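Local coordinates for probable csgAB operon transcriptional regulatory protein (Salmonella typhimurium, PDB 5XP0) that acts as the master regulator of curli fimbriae expression, being required for transcription of the csgAB operon and promoting biofilm formation, at the interface of chains A and B. Numbering follows the deposited sequence. Chains: chain A/B, Probable csgAB operon transcriptional regulatory protein.

Contact 1: the interface of chains A and B. Residues chain A 26-29; chain B 66, 68, 95, 118.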
loop_
_atom_site.group_PDB
_atom_site.type_symbol
_atom_site.label_atom_id
_atom_site.label_comp_id
_atom_site.label_asym_id
_atom_site.label_seq_id
_atom_site.Cartn_x
_atom_site.Cartn_y
_atom_site.Cartn_z
ATOM N N PRO A 26 2.424 5.278 6.265
ATOM C CA PRO A 26 3.054 4.007 6.642
ATOM C C PRO A 26 2.012 2.899 6.693
ATOM O O PRO A 26 0.895 3.092 7.159
ATOM C CB PRO A 26 3.653 4.285 8.035
ATOM C CG PRO A 26 3.737 5.787 8.122
ATOM C CD PRO A 26 2.592 6.320 7.293
ATOM N N SER A 27 2.370 1.744 6.176
ATOM C CA SER A 27 1.419 0.652 6.068
ATOM C C SER A 27 2.239 -0.562 5.694
ATOM O O SER A 27 3.383 -0.433 5.237
ATOM C CB SER A 27 0.355 0.946 4.995
ATOM O OG SER A 27 1.033 0.894 3.748
ATOM N N LEU A 28 1.668 -1.748 5.928
ATOM C CA LEU A 28 2.378 -2.954 5.542
ATOM C C LEU A 28 2.662 -2.923 4.057
ATOM O O LEU A 28 3.744 -3.324 3.600
ATOM C CB LEU A 28 1.569 -4.215 5.926
ATOM C CG LEU A 28 2.270 -5.550 5.593
ATOM C CD1 LEU A 28 3.471 -5.751 6.460
ATOM C CD2 LEU A 28 1.318 -6.731 5.759
ATOM N N GLN A 29 1.698 -2.446 3.271
ATOM C CA GLN A 29 1.915 -2.483 1.843
ATOM C C GLN A 29 3.014 -1.510 1.444
ATOM O O GLN A 29 3.819 -1.834 0.573
ATOM C CB GLN A 29 0.608 -2.262 1.074
ATOM C CG GLN A 29 -0.148 -0.992 1.287
ATOM C CD GLN A 29 -1.198 -1.157 2.395
ATOM O OE1 GLN A 29 -0.922 -1.744 3.459
ATOM N NE2 GLN A 29 -2.390 -0.665 2.146
ATOM N N ASP B 66 -8.306 -3.579 5.042
ATOM C CA ASP B 66 -7.302 -2.592 5.481
ATOM C C ASP B 66 -7.901 -1.585 6.471
ATOM O O ASP B 66 -8.499 -0.586 6.081
ATOM C CB ASP B 66 -6.720 -1.864 4.281
ATOM C CG ASP B 66 -5.491 -1.004 4.650
ATOM O OD1 ASP B 66 -5.224 -0.817 5.856
ATOM O OD2 ASP B 66 -4.775 -0.566 3.729
ATOM N N MET B 68 -6.512 0.723 8.171
ATOM C CA MET B 68 -6.049 2.105 8.072
ATOM C C MET B 68 -6.859 2.918 7.079
ATOM O O MET B 68 -6.772 4.145 7.092
ATOM C CB MET B 68 -4.593 2.151 7.625
ATOM C CG MET B 68 -3.554 2.050 8.708
ATOM S SD MET B 68 -1.896 2.140 7.958
ATOM C CE MET B 68 -0.878 1.650 9.380
ATOM N N ASN B 95 -3.324 -3.985 9.037
ATOM C CA ASN B 95 -2.895 -2.664 9.517
ATOM C C ASN B 95 -3.777 -2.190 10.661
ATOM O O ASN B 95 -4.185 -1.028 10.706
ATOM C CB ASN B 95 -2.894 -1.609 8.407
ATOM C CG ASN B 95 -1.945 -1.928 7.273
ATOM O OD1 ASN B 95 -0.791 -2.339 7.471
ATOM N ND2 ASN B 95 -2.444 -1.744 6.051
ATOM N N THR B 118 3.038 -3.302 10.677
ATOM C CA THR B 118 3.186 -2.532 9.451
ATOM C C THR B 118 4.577 -2.709 8.851
ATOM O O THR B 118 4.860 -2.166 7.779
ATOM C CB THR B 118 2.853 -1.045 9.748
ATOM O OG1 THR B 118 1.426 -0.825 9.677
ATOM C CG2 THR B 118 3.571 -0.066 8.821
#
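The terminal amides of A:Gln29 and B:Asn95 lie nearly coplanar, their planes 23° apart, while the carboxylate of B:Asp66 is turned 56° from the A:Gln29 amide. Over one face of the B:Asn95 amide lies A:Ser27, its CB 4.0 Å from B:Asn95 ND2; the sulfur of B:Met68 stands over that same face, although this side chain is poorly ordered and its close approach to the A:Pro26 carbonyl is doubtful. These groups belong to the atypical receiver domain of CsgD, where B:Asp66 closes strand 61-66, the place of the phosphoacceptor aspartate in classical receivers. B:Asn95 ND2 gives one hydrogen to A:Gln29 OE1 (3.0 Å), within the carbonyl plane and on a lone pair. A second hydrogen bond, 2.9 Å long and straight, runs from B:Asn95 ND2 to B:Asp66 OD1 within the same chain, so both N-H groups of this amide are used and its rotation is fixed. At the other end of the asparagine amide, B:Asn95 OD1 accepts from the backbone N of A:Leu28 (3.0 Å), the first residue of helix 28-41, with the donor tilted out of the carbonyl plane. B:Asp66 is gripped at both oxygens. A:Gln29 NE2 meets B:Asp66 OD2 nearly along its C-O axis (2.9 Å). The other oxygen, OD1, takes B:Asn95 ND2 and B:Met68 N from opposite faces of the carboxylate. A:Gln29 can reach both partners because its CG sits between backbone N and carbonyl carbon (chi1 59°) and the chain bends at chi2, which brings the amide round beside the helix start. B:Thr118, also poorly ordered, lays its methyl CG2 against A:Ser27 CA (3.6 Å), and its hydroxyl OG1 has a weak bond to B:Asn95 OD1 (3.5 Å).

Contact 2: the interface of chains A and B. Residues chain A 33, 94-95, 117, 124; chain B 27-29.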
loop_
_atom_site.group_PDB
_atom_site.type_symbol
_atom_site.label_atom_id
_atom_site.label_comp_id
_atom_site.label_asym_id
_atom_site.label_seq_id
_atom_site.Cartn_x
_atom_site.Cartn_y
_atom_site.Cartn_z
ATOM N N LEU A 33 6.293 -2.523 -0.777
ATOM C CA LEU A 33 6.802 -1.885 -1.999
ATOM C C LEU A 33 8.251 -1.439 -1.811
ATOM O O LEU A 33 9.110 -1.683 -2.674
ATOM C CB LEU A 33 5.915 -0.682 -2.382
ATOM C CG LEU A 33 6.404 0.152 -3.567
ATOM C CD1 LEU A 33 6.347 -0.657 -4.825
ATOM C CD2 LEU A 33 5.652 1.507 -3.737
ATOM N N LEU A 94 4.490 9.399 -7.271
ATOM C CA LEU A 94 3.974 8.044 -7.248
ATOM C C LEU A 94 2.449 8.084 -7.173
ATOM O O LEU A 94 1.857 8.945 -6.515
ATOM C CB LEU A 94 4.535 7.285 -6.032
ATOM C CG LEU A 94 4.224 5.792 -5.874
ATOM C CD1 LEU A 94 5.051 5.075 -6.834
ATOM C CD2 LEU A 94 4.558 5.295 -4.475
ATOM N N ASN A 95 1.819 7.077 -7.755
ATOM C CA ASN A 95 0.364 6.975 -7.723
ATOM C C ASN A 95 -0.299 8.258 -8.224
ATOM O O ASN A 95 -1.319 8.690 -7.699
ATOM C CB ASN A 95 -0.164 6.632 -6.309
ATOM C CG ASN A 95 0.384 5.289 -5.776
ATOM O OD1 ASN A 95 0.458 4.300 -6.511
ATOM N ND2 ASN A 95 0.778 5.257 -4.483
ATOM N N ALA A 117 0.957 4.295 -12.956
ATOM C CA ALA A 117 0.433 2.932 -12.842
ATOM C C ALA A 117 0.375 2.531 -11.381
ATOM O O ALA A 117 1.363 2.656 -10.661
ATOM C CB ALA A 117 1.306 1.912 -13.590
ATOM N N VAL A 124 7.405 0.239 -13.206
ATOM C CA VAL A 124 7.953 1.227 -12.283
ATOM C C VAL A 124 9.395 0.894 -11.943
ATOM O O VAL A 124 10.261 1.770 -11.913
ATOM C CB VAL A 124 7.069 1.286 -11.023
ATOM C CG1 VAL A 124 7.646 2.248 -10.001
ATOM C CG2 VAL A 124 5.669 1.698 -11.394
ATOM N N SER B 27 -3.378 1.190 -4.978
ATOM C CA SER B 27 -2.121 1.914 -4.992
ATOM C C SER B 27 -1.077 0.950 -5.493
ATOM O O SER B 27 -1.233 -0.276 -5.374
ATOM C CB SER B 27 -1.730 2.411 -3.598
ATOM O OG SER B 27 -1.403 1.303 -2.767
ATOM N N LEU B 28 0.024 1.510 -5.999
ATOM C CA LEU B 28 1.126 0.639 -6.399
ATOM C C LEU B 28 1.568 -0.217 -5.221
ATOM O O LEU B 28 1.924 -1.385 -5.393
ATOM C CB LEU B 28 2.309 1.446 -6.915
ATOM C CG LEU B 28 3.413 0.534 -7.471
ATOM C CD1 LEU B 28 2.955 -0.136 -8.768
ATOM C CD2 LEU B 28 4.629 1.296 -7.718
ATOM N N GLN B 29 1.604 0.349 -4.012
ATOM C CA GLN B 29 2.099 -0.462 -2.915
ATOM C C GLN B 29 1.129 -1.582 -2.532
ATOM O O GLN B 29 1.582 -2.663 -2.163
ATOM C CB GLN B 29 2.457 0.372 -1.699
ATOM C CG GLN B 29 1.404 1.196 -1.179
ATOM C CD GLN B 29 1.401 2.603 -1.756
ATOM O OE1 GLN B 29 1.532 2.793 -2.971
ATOM N NE2 GLN B 29 1.240 3.594 -0.889
#
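The N-terminal turn of helix 28-41 of chain B docks into the receiver domain of chain A, with B:Leu28 as the plug: the partner hides 69 Å² of its surface. Its isobutyl group enters between A:Leu33 on the facing helix 28-41, A:Leu94 at the end of strand 90-94 and A:Val124 on helix 121-132. CG of B:Leu28 lies opposite the backbone N (chi1 -174°), which sends both methyls away from its own helix and into chain A. CD2 touches all three. B:Leu28 CD2 meets A:Val124 tip to tip, 3.8 Å from CG2, and has A:Leu33 CD1 (3.9 Å) and A:Leu94 CD1 (3.9 Å) as further neighbours, the A:Leu33 and A:Leu94 side chains each crossing that of B:Leu28 at about a right angle. The other methyl, B:Leu28 CD1, turns to the loop, 3.7 Å from the carbonyl oxygen O of A:Ala117. At the mouth of this pocket A:Asn95 holds the helix start by the twin pair of hydrogen bonds, OD1 taking B:Leu28 N and ND2 giving to B:Gln29 OE1. Here the ND2 donor is tilted 16° from the carbonyl plane of the glutamine. The aliphatic stem of B:Gln29 closes the side toward A:Leu33, with CB of B:Gln29 3.7 Å from CB of A:Leu33.

Contacts 1 and 2, whose C-alpha centres lie about 14 Å apart, are neighbouring patches of one two-fold symmetric interface. Each involves the start of helix 28-41 and the asparagine loop after strand 90-94, but with the chains exchanged: contact 1 has the helix of chain A against chain B, contact 2 the reverse. By symmetry each helix start therefore combines the polar grip near the aspartate with the leucine pocket. Every subunit both inserts and receives, a reciprocal fit consistent with a receiver-domain dimer, although the structure alone does not show whether it forms in the full-length regulator.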